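Local coordinates for protein methylenetetrahydrofolate--tRNA-(uracil-5-)-methyltransferase TrmFO (Thermus thermophilus, PDB 3G5S) that binds FAD and probably catalyses the folate-dependent conversion of uridine to 5-methyluridine at position 54 of tRNAs, at residues 47-52 against 341-346; 332-337 against 347-352; 37-42 against 134-139. One frame throughout, in Å; residues are numbered along the deposited sequence.

From the N terminus, the long loop between strands 27-30 and 54-57 supplies two contacts. Its earlier part, 37-42, meets 134-139 in interaction 3, closing a loop of about 90 residues at the turn after strand 129-131. Its later part, 47-52, reaches much further, to the start of helix 343-361, in interaction 1. These two contacts cross along the chain. Interaction 2 is a short-range closure from the end of strand 331-333 to the same helix; it crosses interaction 1, because 341-346 lies between its two segments, but follows interaction 3 in series. All three touch FAD: interaction 1 at the flavin and ribityl chain, interaction 2 at a phosphate and the adjoining ribityl chain, interaction 3 mainly at the adenosine and phosphate end.

Interaction 1 of 3, residues 47-52 against 341-346; sequences AEIVCS and EGYLES. With FAD (flavin-adenine dinucleotide), chain B.
Tyr343, in the first turn of helix 343-361, reaches from the helix to Ile49, Cys51 and Ser52 in the flavin site of the Rossmann-type FAD-binding fold. The apolar part is a sandwich. Ile49 lays CD1 over one face of the Tyr343 ring, 3.8 Å from the centroid and 10° off the normal, a CH-pi contact, while Ile49 CG2 sits 3.6 Å from Tyr343 CZ. The other face carries the flavin pyrimidine, with FAD C2 over the middle of the ring.

The hydrogen bonds gather at the phenol. Tyr343 OH donates to Ser52 O over 2.8 Å, in the carbonyl plane and on a lone pair, and takes a weak bond from Cys51 N. Its ring is thus pinned at its far end as well as on both faces. At its near end the backbone joins in: Tyr343 N donates to FAD O2 at 3.0 Å. One turn on, Ser346 N and Ser346 OG grip O of the N-cap residue Gly342 from opposite faces of its plane.

Cys51 meets the flavin closely. Its SG is anti to the backbone N (chi1 -160°) and lies 3.7 Å from FAD N5, whereas Cys51 CB comes as near as 3.0 Å to that same N5.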
loop_
_atom_site.group_PDB
_atom_site.type_symbol
_atom_site.label_atom_id
_atom_site.label_comp_id
_atom_site.label_asym_id
_atom_site.label_seq_id
_atom_site.Cartn_x
_atom_site.Cartn_y
_atom_site.Cartn_z
ATOM N N ALA A 47 13.251 6.930 -10.799
ATOM C CA ALA A 47 13.107 6.622 -9.384
ATOM C C ALA A 47 13.447 7.817 -8.490
ATOM O O ALA A 47 13.991 7.671 -7.400
ATOM C CB ALA A 47 13.933 5.391 -9.006
ATOM N N GLU A 48 13.100 9.009 -8.958
ATOM C CA GLU A 48 13.182 10.192 -8.123
ATOM C C GLU A 48 12.360 9.997 -6.854
ATOM O O GLU A 48 11.211 9.551 -6.910
ATOM C CB GLU A 48 12.673 11.420 -8.886
ATOM C CG GLU A 48 12.583 12.675 -8.027
ATOM C CD GLU A 48 12.126 13.918 -8.793
ATOM O OE1 GLU A 48 12.142 13.924 -10.043
ATOM O OE2 GLU A 48 11.746 14.901 -8.128
ATOM N N ILE A 49 12.962 10.339 -5.720
ATOM C CA ILE A 49 12.304 10.296 -4.425
ATOM C C ILE A 49 11.700 11.674 -4.169
ATOM O O ILE A 49 12.428 12.655 -4.034
ATOM C CB ILE A 49 13.329 9.967 -3.320
ATOM C CG1 ILE A 49 13.919 8.570 -3.532
ATOM C CG2 ILE A 49 12.708 10.110 -1.935
ATOM C CD1 ILE A 49 12.992 7.444 -3.123
ATOM N N VAL A 50 10.374 11.761 -4.131
ATOM C CA VAL A 50 9.730 13.076 -4.115
ATOM C C VAL A 50 9.540 13.695 -2.729
ATOM O O VAL A 50 9.283 14.888 -2.622
ATOM C CB VAL A 50 8.384 13.092 -4.881
ATOM C CG1 VAL A 50 8.599 12.704 -6.333
ATOM C CG2 VAL A 50 7.370 12.192 -4.205
ATOM N N CYS A 51 9.676 12.904 -1.670
ATOM C CA CYS A 51 9.444 13.429 -0.326
ATOM C C CYS A 51 10.502 12.947 0.664
ATOM O O CYS A 51 11.691 13.189 0.469
ATOM C CB CYS A 51 8.041 13.057 0.154
ATOM S SG CYS A 51 7.400 14.077 1.496
ATOM N N SER A 52 10.073 12.273 1.726
ATOM C CA SER A 52 11.015 11.765 2.722
ATOM C C SER A 52 12.048 10.858 2.073
ATOM O O SER A 52 11.752 10.179 1.094
ATOM C CB SER A 52 10.288 11.002 3.830
ATOM O OG SER A 52 11.211 10.312 4.659
ATOM N N GLU A 341 1.338 1.497 -1.232
ATOM C CA GLU A 341 1.835 2.775 -0.762
ATOM C C GLU A 341 3.234 2.538 -0.235
ATOM O O GLU A 341 3.464 1.575 0.496
ATOM C CB GLU A 341 0.945 3.304 0.359
ATOM C CG GLU A 341 1.549 4.416 1.198
ATOM C CD GLU A 341 1.892 5.659 0.409
ATOM O OE1 GLU A 341 1.486 5.776 -0.769
ATOM O OE2 GLU A 341 2.568 6.541 0.984
ATOM N N GLY A 342 4.165 3.418 -0.603
ATOM C CA GLY A 342 5.522 3.385 -0.088
ATOM C C GLY A 342 6.547 3.157 -1.187
ATOM O O GLY A 342 6.293 2.418 -2.145
ATOM N N TYR A 343 7.715 3.784 -1.052
ATOM C CA TYR A 343 8.749 3.634 -2.077
ATOM C C TYR A 343 9.127 2.172 -2.277
ATOM O O TYR A 343 9.220 1.685 -3.402
ATOM C CB TYR A 343 10.021 4.410 -1.737
ATOM C CG TYR A 343 9.865 5.887 -1.444
ATOM C CD1 TYR A 343 9.330 6.769 -2.374
ATOM C CD2 TYR A 343 10.317 6.404 -0.239
ATOM C CE1 TYR A 343 9.222 8.125 -2.088
ATOM C CE2 TYR A 343 10.220 7.746 0.053
ATOM C CZ TYR A 343 9.672 8.607 -0.871
ATOM O OH TYR A 343 9.580 9.949 -0.578
ATOM N N LEU A 344 9.360 1.480 -1.170
ATOM C CA LEU A 344 9.795 0.098 -1.199
ATOM C C LEU A 344 8.720 -0.846 -1.730
ATOM O O LEU A 344 8.997 -1.726 -2.549
ATOM C CB LEU A 344 10.178 -0.290 0.228
ATOM C CG LEU A 344 10.452 -1.740 0.556
ATOM C CD1 LEU A 344 11.738 -2.157 -0.117
ATOM C CD2 LEU A 344 10.537 -1.922 2.068
ATOM N N GLU A 345 7.495 -0.666 -1.249
ATOM C CA GLU A 345 6.365 -1.450 -1.726
ATOM C C GLU A 345 6.188 -1.258 -3.226
ATOM O O GLU A 345 5.853 -2.201 -3.955
ATOM C CB GLU A 345 5.089 -1.012 -1.013
ATOM C CG GLU A 345 5.003 -1.402 0.470
ATOM C CD GLU A 345 5.683 -0.436 1.441
ATOM O OE1 GLU A 345 6.508 0.415 1.036
ATOM O OE2 GLU A 345 5.390 -0.548 2.651
ATOM N N SER A 346 6.399 -0.032 -3.683
ATOM C CA SER A 346 6.282 0.252 -5.102
ATOM C C SER A 346 7.374 -0.479 -5.887
ATOM O O SER A 346 7.087 -1.153 -6.876
ATOM C CB SER A 346 6.292 1.760 -5.335
ATOM O OG SER A 346 5.134 2.346 -4.758
HETATM P PA FAD B . 6.252 7.305 -9.088
HETATM O O1A FAD B . 5.517 8.602 -8.911
HETATM O O2A FAD B . 7.546 7.116 -8.358
HETATM O O5B FAD B . 6.537 7.018 -10.633
HETATM C C5B FAD B . 5.537 7.199 -11.616
HETATM C C4B FAD B . 6.222 7.712 -12.867
HETATM O O4B FAD B . 5.299 7.704 -13.943
HETATM C C3B FAD B . 6.688 9.158 -12.708
HETATM O O3B FAD B . 8.052 9.288 -13.058
HETATM C C2B FAD B . 5.781 9.950 -13.650
HETATM O O2B FAD B . 6.385 11.085 -14.236
HETATM C C1B FAD B . 5.443 8.908 -14.699
HETATM N N9A FAD B . 4.182 9.061 -15.440
HETATM C C8A FAD B . 2.937 9.314 -14.934
HETATM N N7A FAD B . 2.043 9.268 -15.945
HETATM C C5A FAD B . 2.717 8.976 -17.089
HETATM C C6A FAD B . 2.325 8.805 -18.409
HETATM N N6A FAD B . 1.037 8.738 -18.771
HETATM N N1A FAD B . 3.281 8.500 -19.340
HETATM C C2A FAD B . 4.608 8.387 -18.998
HETATM N N3A FAD B . 5.010 8.552 -17.693
HETATM C C4A FAD B . 4.063 8.846 -16.778
HETATM N N1 FAD B . 6.232 7.230 -0.150
HETATM C C2 FAD B . 7.015 6.903 0.928
HETATM O O2 FAD B . 7.326 5.733 1.141
HETATM N N3 FAD B . 7.456 7.901 1.775
HETATM C C4 FAD B . 7.141 9.235 1.573
HETATM O O4 FAD B . 7.557 10.105 2.347
HETATM C C4X FAD B . 6.347 9.554 0.472
HETATM N N5 FAD B . 5.991 10.860 0.220
HETATM C C5X FAD B . 5.212 11.159 -0.879
HETATM C C6 FAD B . 4.870 12.484 -1.129
HETATM C C7 FAD B . 4.078 12.812 -2.220
HETATM C C7M FAD B . 3.711 14.246 -2.484
HETATM C C8 FAD B . 3.636 11.805 -3.072
HETATM C C8M FAD B . 2.782 12.146 -4.259
HETATM C C9 FAD B . 3.980 10.477 -2.827
HETATM C C9A FAD B . 4.769 10.144 -1.729
HETATM N N10 FAD B . 5.098 8.819 -1.471
HETATM C C10 FAD B . 5.898 8.545 -0.378
HETATM C "C1'" FAD B . 4.158 7.725 -1.924
HETATM C "C2'" FAD B . 4.795 6.701 -2.880
HETATM O "O2'" FAD B . 5.493 5.678 -2.190
HETATM C "C3'" FAD B . 5.687 7.365 -3.928
HETATM O "O3'" FAD B . 4.847 8.181 -4.719
HETATM C "C4'" FAD B . 6.417 6.366 -4.824
HETATM O "O4'" FAD B . 7.366 7.085 -5.587
HETATM C "C5'" FAD B . 5.460 5.585 -5.717
HETATM O "O5'" FAD B . 6.191 4.889 -6.702
HETATM P P FAD B . 5.542 4.663 -8.147
HETATM O O1P FAD B . 4.215 3.983 -8.032
HETATM O O2P FAD B . 6.585 4.004 -8.987
HETATM O O3P FAD B . 5.223 6.146 -8.675
#

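Interaction 2 of 3, residues 332-337 against 347-352; sequences YAAGVL and AATGFL. With FAD (flavin-adenine dinucleotide), chain B.
Thr349 and Ala334 point at each other's segments, one from a helix and the other from the loop just past strand 331-333, and each touches backbone atoms of the other segment. In Thr349, OG1 stands between the backbone N and the carbonyl carbon (chi1 58°), which turns the hydroxyl to the loop that leaves the strand. There it accepts a nearly straight hydrogen bond from Gly335 N, 2.9 Å long with an angle of 162° at the hydrogen. The same oxygen is hydrogen-bonded to the carbonyls of Glu345 and Ser346 one turn back, so the hydroxyl ties the loop amide to the helix backbone.

Ala334 works from beside this bond. Its CB lies 3.7 Å from Thr349 O and equally 3.7 Å from Gly350 CA, resting directly on the helix backbone. The two backbones come close at Gly350, where Ala334 CA and Gly350 CA are 5.1 Å apart.

The same loop meets the cofactor. Gly335 CA lies 3.4 Å from FAD O1P; a side chain here would run into that oxygen, and the positive phi by itself favours glycine. The next amide does the binding: Val336 N donates to FAD O1P at 2.9 Å (156°), a backbone grip on a phosphate, while Val336 CG2 lies 3.7 Å from FAD C5' at the phosphate end of the ribityl chain.

In the fold this joins the outer strand 331-333 of the five-stranded parallel Rossmann-type sheet to helix 343-361. Ala334 bonds by its backbone to Leu131 of strand 129-131, and its side chain also touches Ala12 of helix 11-22; further along helix 343-361, Phe351 packs on helices 11-22 and 63-74.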
loop_
_atom_site.group_PDB
_atom_site.type_symbol
_atom_site.label_atom_id
_atom_site.label_comp_id
_atom_site.label_asym_id
_atom_site.label_seq_id
_atom_site.Cartn_x
_atom_site.Cartn_y
_atom_site.Cartn_z
ATOM N N TYR A 332 -0.012 -5.523 -16.781
ATOM C CA TYR A 332 0.289 -5.584 -15.348
ATOM C C TYR A 332 0.243 -4.182 -14.769
ATOM O O TYR A 332 0.433 -3.197 -15.493
ATOM C CB TYR A 332 1.698 -6.172 -15.101
ATOM C CG TYR A 332 1.902 -7.481 -15.805
ATOM C CD1 TYR A 332 2.229 -7.503 -17.151
ATOM C CD2 TYR A 332 1.722 -8.700 -15.154
ATOM C CE1 TYR A 332 2.360 -8.671 -17.834
ATOM C CE2 TYR A 332 1.866 -9.899 -15.840
ATOM C CZ TYR A 332 2.186 -9.870 -17.194
ATOM O OH TYR A 332 2.337 -11.017 -17.938
ATOM N N ALA A 333 0.002 -4.094 -13.463
ATOM C CA ALA A 333 0.137 -2.830 -12.744
ATOM C C ALA A 333 1.127 -3.002 -11.608
ATOM O O ALA A 333 1.223 -4.073 -11.015
ATOM C CB ALA A 333 -1.202 -2.356 -12.199
ATOM N N ALA A 334 1.851 -1.937 -11.302
ATOM C CA ALA A 334 2.777 -1.949 -10.181
ATOM C C ALA A 334 2.830 -0.577 -9.538
ATOM O O ALA A 334 2.441 0.427 -10.142
ATOM C CB ALA A 334 4.166 -2.379 -10.638
ATOM N N GLY A 335 3.319 -0.538 -8.303
ATOM C CA GLY A 335 3.446 0.708 -7.581
ATOM C C GLY A 335 2.112 1.205 -7.074
ATOM O O GLY A 335 1.157 0.442 -6.907
ATOM N N VAL A 336 2.050 2.502 -6.801
ATOM C CA VAL A 336 0.835 3.099 -6.272
ATOM C C VAL A 336 -0.370 2.828 -7.183
ATOM O O VAL A 336 -1.484 2.620 -6.699
ATOM C CB VAL A 336 1.043 4.599 -6.040
ATOM C CG1 VAL A 336 -0.290 5.325 -5.854
ATOM C CG2 VAL A 336 1.936 4.793 -4.825
ATOM N N LEU A 337 -0.159 2.820 -8.496
ATOM C CA LEU A 337 -1.272 2.541 -9.393
ATOM C C LEU A 337 -1.958 1.203 -9.064
ATOM O O LEU A 337 -3.174 1.058 -9.223
ATOM C CB LEU A 337 -0.797 2.563 -10.849
ATOM C CG LEU A 337 -1.897 2.371 -11.897
ATOM C CD1 LEU A 337 -2.852 3.568 -11.908
ATOM C CD2 LEU A 337 -1.283 2.147 -13.270
ATOM N N ALA A 347 8.621 -0.366 -5.443
ATOM C CA ALA A 347 9.701 -1.104 -6.082
ATOM C C ALA A 347 9.445 -2.614 -6.076
ATOM O O ALA A 347 9.684 -3.295 -7.069
ATOM C CB ALA A 347 11.033 -0.773 -5.412
ATOM N N ALA A 348 8.956 -3.135 -4.955
ATOM C CA ALA A 348 8.767 -4.573 -4.814
ATOM C C ALA A 348 7.672 -5.107 -5.741
ATOM O O ALA A 348 7.825 -6.174 -6.353
ATOM C CB ALA A 348 8.486 -4.931 -3.361
ATOM N N THR A 349 6.569 -4.376 -5.845
ATOM C CA THR A 349 5.560 -4.757 -6.817
ATOM C C THR A 349 6.085 -4.595 -8.249
ATOM O O THR A 349 5.716 -5.369 -9.122
ATOM C CB THR A 349 4.218 -4.026 -6.600
ATOM O OG1 THR A 349 4.409 -2.609 -6.652
ATOM C CG2 THR A 349 3.577 -4.439 -5.259
ATOM N N GLY A 350 6.943 -3.605 -8.484
ATOM C CA GLY A 350 7.609 -3.492 -9.779
ATOM C C GLY A 350 8.428 -4.730 -10.115
ATOM O O GLY A 350 8.377 -5.244 -11.236
ATOM N N PHE A 351 9.179 -5.223 -9.133
ATOM C CA PHE A 351 9.913 -6.464 -9.314
ATOM C C PHE A 351 8.985 -7.597 -9.763
ATOM O O PHE A 351 9.277 -8.305 -10.726
ATOM C CB PHE A 351 10.641 -6.844 -8.016
ATOM C CG PHE A 351 11.041 -8.291 -7.954
ATOM C CD1 PHE A 351 12.114 -8.768 -8.695
ATOM C CD2 PHE A 351 10.332 -9.180 -7.173
ATOM C CE1 PHE A 351 12.470 -10.105 -8.664
ATOM C CE2 PHE A 351 10.688 -10.525 -7.129
ATOM C CZ PHE A 351 11.760 -10.982 -7.875
ATOM N N LEU A 352 7.870 -7.782 -9.066
ATOM C CA LEU A 352 6.992 -8.906 -9.376
ATOM C C LEU A 352 6.322 -8.749 -10.740
ATOM O O LEU A 352 6.232 -9.702 -11.516
ATOM C CB LEU A 352 5.958 -9.136 -8.277
ATOM C CG LEU A 352 5.060 -10.358 -8.499
ATOM C CD1 LEU A 352 5.844 -11.660 -8.600
ATOM C CD2 LEU A 352 4.010 -10.457 -7.419
HETATM P PA FAD B . 6.252 7.305 -9.088
HETATM O O1A FAD B . 5.517 8.602 -8.911
HETATM O O2A FAD B . 7.546 7.116 -8.358
HETATM O O5B FAD B . 6.537 7.018 -10.633
HETATM C C5B FAD B . 5.537 7.199 -11.616
HETATM C C4B FAD B . 6.222 7.712 -12.867
HETATM O O4B FAD B . 5.299 7.704 -13.943
HETATM C C3B FAD B . 6.688 9.158 -12.708
HETATM O O3B FAD B . 8.052 9.288 -13.058
HETATM C C2B FAD B . 5.781 9.950 -13.650
HETATM O O2B FAD B . 6.385 11.085 -14.236
HETATM C C1B FAD B . 5.443 8.908 -14.699
HETATM N N9A FAD B . 4.182 9.061 -15.440
HETATM C C8A FAD B . 2.937 9.314 -14.934
HETATM N N7A FAD B . 2.043 9.268 -15.945
HETATM C C5A FAD B . 2.717 8.976 -17.089
HETATM C C6A FAD B . 2.325 8.805 -18.409
HETATM N N6A FAD B . 1.037 8.738 -18.771
HETATM N N1A FAD B . 3.281 8.500 -19.340
HETATM C C2A FAD B . 4.608 8.387 -18.998
HETATM N N3A FAD B . 5.010 8.552 -17.693
HETATM C C4A FAD B . 4.063 8.846 -16.778
HETATM N N1 FAD B . 6.232 7.230 -0.150
HETATM C C2 FAD B . 7.015 6.903 0.928
HETATM O O2 FAD B . 7.326 5.733 1.141
HETATM N N3 FAD B . 7.456 7.901 1.775
HETATM C C4 FAD B . 7.141 9.235 1.573
HETATM O O4 FAD B . 7.557 10.105 2.347
HETATM C C4X FAD B . 6.347 9.554 0.472
HETATM N N5 FAD B . 5.991 10.860 0.220
HETATM C C5X FAD B . 5.212 11.159 -0.879
HETATM C C6 FAD B . 4.870 12.484 -1.129
HETATM C C7 FAD B . 4.078 12.812 -2.220
HETATM C C7M FAD B . 3.711 14.246 -2.484
HETATM C C8 FAD B . 3.636 11.805 -3.072
HETATM C C8M FAD B . 2.782 12.146 -4.259
HETATM C C9 FAD B . 3.980 10.477 -2.827
HETATM C C9A FAD B . 4.769 10.144 -1.729
HETATM N N10 FAD B . 5.098 8.819 -1.471
HETATM C C10 FAD B . 5.898 8.545 -0.378
HETATM C "C1'" FAD B . 4.158 7.725 -1.924
HETATM C "C2'" FAD B . 4.795 6.701 -2.880
HETATM O "O2'" FAD B . 5.493 5.678 -2.190
HETATM C "C3'" FAD B . 5.687 7.365 -3.928
HETATM O "O3'" FAD B . 4.847 8.181 -4.719
HETATM C "C4'" FAD B . 6.417 6.366 -4.824
HETATM O "O4'" FAD B . 7.366 7.085 -5.587
HETATM C "C5'" FAD B . 5.460 5.585 -5.717
HETATM O "O5'" FAD B . 6.191 4.889 -6.702
HETATM P P FAD B . 5.542 4.663 -8.147
HETATM O O1P FAD B . 4.215 3.983 -8.032
HETATM O O2P FAD B . 6.585 4.004 -8.987
HETATM O O3P FAD B . 5.223 6.146 -8.675
#

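Interaction 3 of 3, residues 37-42 against 134-139; sequences MTPAHG and GPLTSE. With FAD (flavin-adenine dinucleotide), chain B.
An ST motif begun by Thr38 meets a type I beta turn, Gly134 to Thr137, beside the adenosine half of FAD, and Leu136 at the third position of that turn fills the join. Leu136 CG is anti to its carbonyl carbon (chi1 -59°), and the chain carries CD1 into the curve of the Thr38 loop. There CD1 has three neighbours: Thr38 OG1 at 3.6 Å, Pro39 CD at 3.7 Å and Ala40 CB at 3.7 Å. The side chains of Thr38 and Leu136 run at about a right angle, and no hydrogen bond links the two segments.

The loop holds its own shape through one oxygen. Thr38 OG1 accepts from Ala40 N and from His41 N; the first bond makes an ST turn, the second extends it to an ST motif. It also shares a 2.7 Å hydrogen bond with His41 ND1 at the edge of the imidazole. That bond is likely to fix the rotation of the ring, whose edge faces the pyrophosphate, His41 CE1 lying 3.5 Å from FAD O1A. Thr38 CG2 rests near the ribose. Replacing Thr38 by an alanine would probably leave the Ala40 and His41 amides without this acceptor and the imidazole freer to turn away from the phosphate.

On the facing side, Thr137 OG1 donates to Gly134 O on a lone pair, reinforcing the bond from Thr137 N. Gly134, at positive phi, lies against FAD O3P where a side chain would clash. Ser138 N donates to FAD N7A over 3.2 Å (154°). Ser138 is also the N-cap of helix 139-149, and its OG, bonded to Glu120 OE2, lies 2.9 Å from FAD N6A.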
loop_
_atom_site.group_PDB
_atom_site.type_symbol
_atom_site.label_atom_id
_atom_site.label_comp_id
_atom_site.label_asym_id
_atom_site.label_seq_id
_atom_site.Cartn_x
_atom_site.Cartn_y
_atom_site.Cartn_z
HETATM N N MSE A 37 6.075 17.412 -16.081
HETATM C CA MSE A 37 6.292 17.056 -14.686
HETATM C C MSE A 37 4.968 16.774 -13.996
HETATM O O MSE A 37 3.928 17.298 -14.385
HETATM C CB MSE A 37 7.001 18.191 -13.943
HETATM C CG MSE A 37 8.440 18.434 -14.362
HETATM SE SE MSE A 37 9.714 17.078 -13.751
HETATM C CE MSE A 37 11.336 18.004 -14.300
ATOM N N THR A 38 5.014 15.935 -12.971
ATOM C CA THR A 38 3.903 15.806 -12.048
ATOM C C THR A 38 4.029 16.966 -11.071
ATOM O O THR A 38 5.068 17.617 -11.014
ATOM C CB THR A 38 4.006 14.507 -11.236
ATOM O OG1 THR A 38 5.004 14.676 -10.223
ATOM C CG2 THR A 38 4.366 13.328 -12.129
ATOM N N PRO A 39 2.981 17.223 -10.283
ATOM C CA PRO A 39 3.085 18.276 -9.269
ATOM C C PRO A 39 4.143 18.020 -8.177
ATOM O O PRO A 39 4.485 18.962 -7.461
ATOM C CB PRO A 39 1.681 18.305 -8.655
ATOM C CG PRO A 39 0.788 17.798 -9.743
ATOM C CD PRO A 39 1.594 16.758 -10.465
ATOM N N ALA A 40 4.653 16.796 -8.054
ATOM C CA ALA A 40 5.581 16.463 -6.969
ATOM C C ALA A 40 7.043 16.296 -7.403
ATOM O O ALA A 40 7.952 16.347 -6.574
ATOM C CB ALA A 40 5.104 15.215 -6.231
ATOM N N HIS A 41 7.266 16.088 -8.698
ATOM C CA HIS A 41 8.603 15.809 -9.215
ATOM C C HIS A 41 9.326 17.070 -9.655
ATOM O O HIS A 41 8.691 18.058 -10.015
ATOM C CB HIS A 41 8.514 14.876 -10.417
ATOM C CG HIS A 41 8.270 13.446 -10.062
ATOM N ND1 HIS A 41 7.015 12.947 -9.794
ATOM C CD2 HIS A 41 9.125 12.402 -9.952
ATOM C CE1 HIS A 41 7.107 11.656 -9.528
ATOM N NE2 HIS A 41 8.375 11.300 -9.619
ATOM N N GLY A 42 10.655 17.021 -9.656
ATOM C CA GLY A 42 11.451 18.149 -10.103
ATOM C C GLY A 42 12.636 17.799 -10.989
ATOM O O GLY A 42 13.377 18.688 -11.407
ATOM N N GLY A 134 2.080 5.740 -11.028
ATOM C CA GLY A 134 2.164 6.362 -9.722
ATOM C C GLY A 134 0.960 7.144 -9.253
ATOM O O GLY A 134 -0.082 7.189 -9.908
ATOM N N PRO A 135 1.103 7.790 -8.095
ATOM C CA PRO A 135 -0.011 8.540 -7.507
ATOM C C PRO A 135 -0.455 9.714 -8.373
ATOM O O PRO A 135 -1.595 10.146 -8.251
ATOM C CB PRO A 135 0.572 9.056 -6.191
ATOM C CG PRO A 135 2.039 9.047 -6.380
ATOM C CD PRO A 135 2.342 7.910 -7.302
ATOM N N LEU A 136 0.433 10.211 -9.226
ATOM C CA LEU A 136 0.128 11.345 -10.088
ATOM C C LEU A 136 0.144 10.905 -11.558
ATOM O O LEU A 136 0.591 11.625 -12.449
ATOM C CB LEU A 136 1.095 12.497 -9.811
ATOM C CG LEU A 136 1.057 12.975 -8.352
ATOM C CD1 LEU A 136 2.176 13.959 -8.040
ATOM C CD2 LEU A 136 -0.304 13.573 -8.011
ATOM N N THR A 137 -0.356 9.694 -11.782
ATOM C CA THR A 137 -0.642 9.180 -13.114
ATOM C C THR A 137 -1.282 10.280 -13.963
ATOM O O THR A 137 -2.199 10.964 -13.509
ATOM C CB THR A 137 -1.605 7.976 -13.023
ATOM O OG1 THR A 137 -0.922 6.835 -12.481
ATOM C CG2 THR A 137 -2.140 7.605 -14.383
ATOM N N SER A 138 -0.806 10.458 -15.192
ATOM C CA SER A 138 -1.329 11.540 -16.020
ATOM C C SER A 138 -2.824 11.368 -16.262
ATOM O O SER A 138 -3.348 10.250 -16.310
ATOM C CB SER A 138 -0.584 11.646 -17.348
ATOM O OG SER A 138 -1.070 10.692 -18.268
ATOM N N GLU A 139 -3.506 12.495 -16.414
ATOM C CA GLU A 139 -4.942 12.493 -16.607
ATOM C C GLU A 139 -5.361 11.632 -17.797
ATOM O O GLU A 139 -6.326 10.875 -17.712
ATOM C CB GLU A 139 -5.437 13.926 -16.788
ATOM C CG GLU A 139 -6.920 14.050 -17.076
ATOM C CD GLU A 139 -7.351 15.496 -17.218
ATOM O OE1 GLU A 139 -6.890 16.331 -16.411
ATOM O OE2 GLU A 139 -8.142 15.797 -18.134
HETATM P PA FAD B . 6.252 7.305 -9.088
HETATM O O1A FAD B . 5.517 8.602 -8.911
HETATM O O2A FAD B . 7.546 7.116 -8.358
HETATM O O5B FAD B . 6.537 7.018 -10.633
HETATM C C5B FAD B . 5.537 7.199 -11.616
HETATM C C4B FAD B . 6.222 7.712 -12.867
HETATM O O4B FAD B . 5.299 7.704 -13.943
HETATM C C3B FAD B . 6.688 9.158 -12.708
HETATM O O3B FAD B . 8.052 9.288 -13.058
HETATM C C2B FAD B . 5.781 9.950 -13.650
HETATM O O2B FAD B . 6.385 11.085 -14.236
HETATM C C1B FAD B . 5.443 8.908 -14.699
HETATM N N9A FAD B . 4.182 9.061 -15.440
HETATM C C8A FAD B . 2.937 9.314 -14.934
HETATM N N7A FAD B . 2.043 9.268 -15.945
HETATM C C5A FAD B . 2.717 8.976 -17.089
HETATM C C6A FAD B . 2.325 8.805 -18.409
HETATM N N6A FAD B . 1.037 8.738 -18.771
HETATM N N1A FAD B . 3.281 8.500 -19.340
HETATM C C2A FAD B . 4.608 8.387 -18.998
HETATM N N3A FAD B . 5.010 8.552 -17.693
HETATM C C4A FAD B . 4.063 8.846 -16.778
HETATM N N1 FAD B . 6.232 7.230 -0.150
HETATM C C2 FAD B . 7.015 6.903 0.928
HETATM O O2 FAD B . 7.326 5.733 1.141
HETATM N N3 FAD B . 7.456 7.901 1.775
HETATM C C4 FAD B . 7.141 9.235 1.573
HETATM O O4 FAD B . 7.557 10.105 2.347
HETATM C C4X FAD B . 6.347 9.554 0.472
HETATM N N5 FAD B . 5.991 10.860 0.220
HETATM C C5X FAD B . 5.212 11.159 -0.879
HETATM C C6 FAD B . 4.870 12.484 -1.129
HETATM C C7 FAD B . 4.078 12.812 -2.220
HETATM C C7M FAD B . 3.711 14.246 -2.484
HETATM C C8 FAD B . 3.636 11.805 -3.072
HETATM C C8M FAD B . 2.782 12.146 -4.259
HETATM C C9 FAD B . 3.980 10.477 -2.827
HETATM C C9A FAD B . 4.769 10.144 -1.729
HETATM N N10 FAD B . 5.098 8.819 -1.471
HETATM C C10 FAD B . 5.898 8.545 -0.378
HETATM C "C1'" FAD B . 4.158 7.725 -1.924
HETATM C "C2'" FAD B . 4.795 6.701 -2.880
HETATM O "O2'" FAD B . 5.493 5.678 -2.190
HETATM C "C3'" FAD B . 5.687 7.365 -3.928
HETATM O "O3'" FAD B . 4.847 8.181 -4.719
HETATM C "C4'" FAD B . 6.417 6.366 -4.824
HETATM O "O4'" FAD B . 7.366 7.085 -5.587
HETATM C "C5'" FAD B . 5.460 5.585 -5.717
HETATM O "O5'" FAD B . 6.191 4.889 -6.702
HETATM P P FAD B . 5.542 4.663 -8.147
HETATM O O1P FAD B . 4.215 3.983 -8.032
HETATM O O2P FAD B . 6.585 4.004 -8.987
HETATM O O3P FAD B . 5.223 6.146 -8.675
#